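Local atomic coordinates of putative rhamnosidase (Streptomyces avermitilis, PDB entry 3W5N), a protein that hydrolyses terminal alpha-L-rhamnose from citrus flavonoid glycosides and gum arabic, and carries a calcium-dependent rhamnose-binding module. Residues A[351-356]-A[469-474]. Sequence-based numbering, arbitrary orientation.
Sequences RKRVQY and PEQIVA. With RAM (alpha-L-rhamnopyranose), chain G.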
loop_
_atom_site.group_PDB
_atom_site.type_symbol
_atom_site.label_atom_id
_atom_site.label_comp_id
_atom_site.label_asym_id
_atom_site.label_seq_id
_atom_site.Cartn_x
_atom_site.Cartn_y
_atom_site.Cartn_z
ATOM N N ARG A 351 17.014 -4.734 -3.293
ATOM C CA ARG A 351 18.350 -5.298 -3.118
ATOM C C ARG A 351 18.227 -6.797 -2.900
ATOM O O ARG A 351 19.073 -7.569 -3.361
ATOM C CB ARG A 351 19.065 -4.656 -1.925
ATOM C CG ARG A 351 19.324 -3.160 -2.088
ATOM C CD ARG A 351 19.612 -2.482 -0.758
ATOM N NE ARG A 351 18.403 -2.277 0.051
ATOM C CZ ARG A 351 18.343 -1.489 1.124
ATOM N NH1 ARG A 351 19.419 -0.813 1.515
ATOM N NH2 ARG A 351 17.208 -1.359 1.806
ATOM N N LYS A 352 17.169 -7.212 -2.193
ATOM C CA LYS A 352 17.013 -8.605 -1.797
ATOM C C LYS A 352 16.109 -9.391 -2.750
ATOM O O LYS A 352 16.371 -10.563 -3.044
ATOM C CB LYS A 352 16.498 -8.698 -0.353
ATOM C CG LYS A 352 17.507 -8.172 0.680
ATOM C CD LYS A 352 17.147 -8.623 2.080
ATOM C CE LYS A 352 18.202 -8.206 3.097
ATOM N NZ LYS A 352 17.918 -8.884 4.403
ATOM N N ARG A 353 15.042 -8.758 -3.230
ATOM C CA ARG A 353 14.102 -9.457 -4.118
ATOM C C ARG A 353 13.321 -8.448 -4.951
ATOM O O ARG A 353 13.075 -7.315 -4.507
ATOM C CB ARG A 353 13.143 -10.374 -3.322
ATOM C CG ARG A 353 12.054 -9.639 -2.532
ATOM C CD ARG A 353 11.225 -10.598 -1.670
ATOM N NE ARG A 353 12.071 -11.113 -0.595
ATOM C CZ ARG A 353 12.422 -12.391 -0.436
ATOM N NH1 ARG A 353 11.948 -13.351 -1.241
ATOM N NH2 ARG A 353 13.232 -12.722 0.562
ATOM N N VAL A 354 12.960 -8.863 -6.158
ATOM C CA VAL A 354 11.991 -8.124 -6.962
ATOM C C VAL A 354 10.948 -9.148 -7.418
ATOM O O VAL A 354 11.289 -10.283 -7.722
ATOM C CB VAL A 354 12.644 -7.366 -8.149
ATOM C CG1 VAL A 354 13.266 -8.313 -9.173
ATOM C CG2 VAL A 354 11.648 -6.403 -8.811
ATOM N N GLN A 355 9.673 -8.758 -7.446
ATOM C CA GLN A 355 8.618 -9.699 -7.829
ATOM C C GLN A 355 8.403 -9.647 -9.339
ATOM O O GLN A 355 8.431 -8.576 -9.920
ATOM C CB GLN A 355 7.312 -9.343 -7.111
ATOM C CG GLN A 355 7.438 -9.430 -5.605
ATOM C CD GLN A 355 6.101 -9.408 -4.897
ATOM O OE1 GLN A 355 5.722 -10.380 -4.242
ATOM N NE2 GLN A 355 5.378 -8.334 -5.047
ATOM N N TYR A 356 8.160 -10.793 -9.971
ATOM C CA TYR A 356 7.903 -10.825 -11.406
ATOM C C TYR A 356 6.495 -11.315 -11.677
ATOM O O TYR A 356 5.901 -12.040 -10.863
ATOM C CB TYR A 356 8.950 -11.646 -12.197
ATOM C CG TYR A 356 8.755 -13.153 -12.143
ATOM C CD1 TYR A 356 7.927 -13.800 -13.079
ATOM C CD2 TYR A 356 9.404 -13.926 -11.176
ATOM C CE1 TYR A 356 7.733 -15.172 -13.038
ATOM C CE2 TYR A 356 9.218 -15.307 -11.124
ATOM C CZ TYR A 356 8.396 -15.912 -12.067
ATOM O OH TYR A 356 8.170 -17.250 -12.034
ATOM N N PRO A 469 18.975 -7.364 -8.144
ATOM C CA PRO A 469 18.340 -8.003 -6.982
ATOM C C PRO A 469 18.926 -9.396 -6.707
ATOM O O PRO A 469 19.212 -10.124 -7.650
ATOM C CB PRO A 469 16.867 -8.170 -7.418
ATOM C CG PRO A 469 16.675 -7.199 -8.535
ATOM C CD PRO A 469 18.007 -7.057 -9.221
ATOM N N GLU A 470 19.060 -9.792 -5.443
ATOM C CA GLU A 470 19.536 -11.157 -5.151
ATOM C C GLU A 470 18.609 -12.239 -5.715
ATOM O O GLU A 470 19.071 -13.296 -6.168
ATOM C CB GLU A 470 19.718 -11.368 -3.649
ATOM C CG GLU A 470 20.786 -10.480 -3.034
ATOM C CD GLU A 470 20.868 -10.606 -1.516
ATOM O OE1 GLU A 470 20.259 -11.539 -0.935
ATOM O OE2 GLU A 470 21.549 -9.757 -0.893
ATOM N N GLN A 471 17.303 -11.974 -5.688
ATOM C CA GLN A 471 16.306 -12.952 -6.111
ATOM C C GLN A 471 15.244 -12.300 -6.982
ATOM O O GLN A 471 14.870 -11.159 -6.739
ATOM C CB GLN A 471 15.602 -13.555 -4.899
ATOM C CG GLN A 471 16.496 -14.268 -3.906
ATOM C CD GLN A 471 15.681 -15.010 -2.872
ATOM O OE1 GLN A 471 14.918 -15.922 -3.202
ATOM N NE2 GLN A 471 15.829 -14.623 -1.618
ATOM N N ILE A 472 14.777 -13.036 -7.987
ATOM C CA ILE A 472 13.636 -12.631 -8.809
ATOM C C ILE A 472 12.546 -13.656 -8.502
ATOM O O ILE A 472 12.675 -14.835 -8.832
ATOM C CB ILE A 472 14.003 -12.554 -10.311
ATOM C CG1 ILE A 472 15.208 -11.602 -10.496
ATOM C CG2 ILE A 472 12.789 -12.140 -11.169
ATOM C CD1 ILE A 472 15.738 -11.485 -11.916
ATOM N N VAL A 473 11.481 -13.206 -7.827
ATOM C CA VAL A 473 10.519 -14.144 -7.238
ATOM C C VAL A 473 9.123 -13.926 -7.810
ATOM O O VAL A 473 8.753 -12.799 -8.073
ATOM C CB VAL A 473 10.484 -14.024 -5.692
ATOM C CG1 VAL A 473 11.861 -14.368 -5.112
ATOM C CG2 VAL A 473 10.101 -12.623 -5.259
ATOM N N ALA A 474 8.367 -15.000 -8.013
ATOM C CA ALA A 474 6.988 -14.870 -8.495
ATOM C C ALA A 474 6.176 -14.015 -7.510
ATOM O O ALA A 474 6.312 -14.161 -6.284
ATOM C CB ALA A 474 6.345 -16.244 -8.672
HETATM C C1 RAM G . 19.654 2.561 2.115
HETATM C C2 RAM G . 19.261 3.137 3.478
HETATM C C3 RAM G . 18.092 4.116 3.332
HETATM C C4 RAM G . 16.917 3.477 2.587
HETATM C C5 RAM G . 17.378 2.791 1.289
HETATM C C6 RAM G . 16.279 1.927 0.682
HETATM O O1 RAM G . 20.165 3.593 1.254
HETATM O O2 RAM G . 18.889 2.045 4.334
HETATM O O3 RAM G . 17.661 4.585 4.617
HETATM O O4 RAM G . 15.914 4.479 2.341
HETATM O O5 RAM G . 18.508 1.935 1.523
HETATM O O HOH W 1 17.329 -12.120 -1.094
HETATM O O HOH W 2 12.816 -15.959 -1.413
#
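Val354 grips the neighbouring strand on both of its backbone polar atoms: its N donates to Gln471 O at 3.0 Å, and its O accepts from Val473 N at 2.9 Å, nearly straight (171° at the hydrogen). With Tyr356 N donating to Val473 O, this alternation on one residue is the signature of parallel pairing, and CA-H of Arg353 points to Gln471 O and that of Gln355 to Val473 O. The tight side is apolar. Val354 CG1, set between backbone N and carbonyl carbon (chi1 65°), rests on Pro469 CG at 3.6 Å and touches Ile472 CG1. Tyr356 sets its ring obliquely over residues 472-474, CD2 meeting Ile472 CG2 and CE2 coming 3.2 Å from Ala474 N, while its hydroxyl is hydrogen-bonded to Asp21 and Leu112. A leucine in its place would probably leave Ala474 poorly covered and Asp21 without its hydroxyl partner. The face bearing Arg353, Gln471 and Val473, with the loop end at Lys352 and Glu470, is more polar and takes up two waters. Arg353 and Gln471 run side by side with guanidinium and amide planes 65° apart, linked through one that accepts from NH1 and donates to Gln471 OE1; the other joins Lys352 O, Glu470 OE1 and Gln471 NE2. Beyond this looser end, Arg351 NH1 lies 2.9 Å from O5 of a bound rhamnose, its NE salt-bridged to Asp349. In the alpha-L-rhamnosidase N-terminal domain, strand 353-360 lies between edge strand 471-474 and 316-326; helix 658-671 of the six-hairpin glycosidase domain packs against Arg353 and Gln355, Asp670 salt-bridging Arg353.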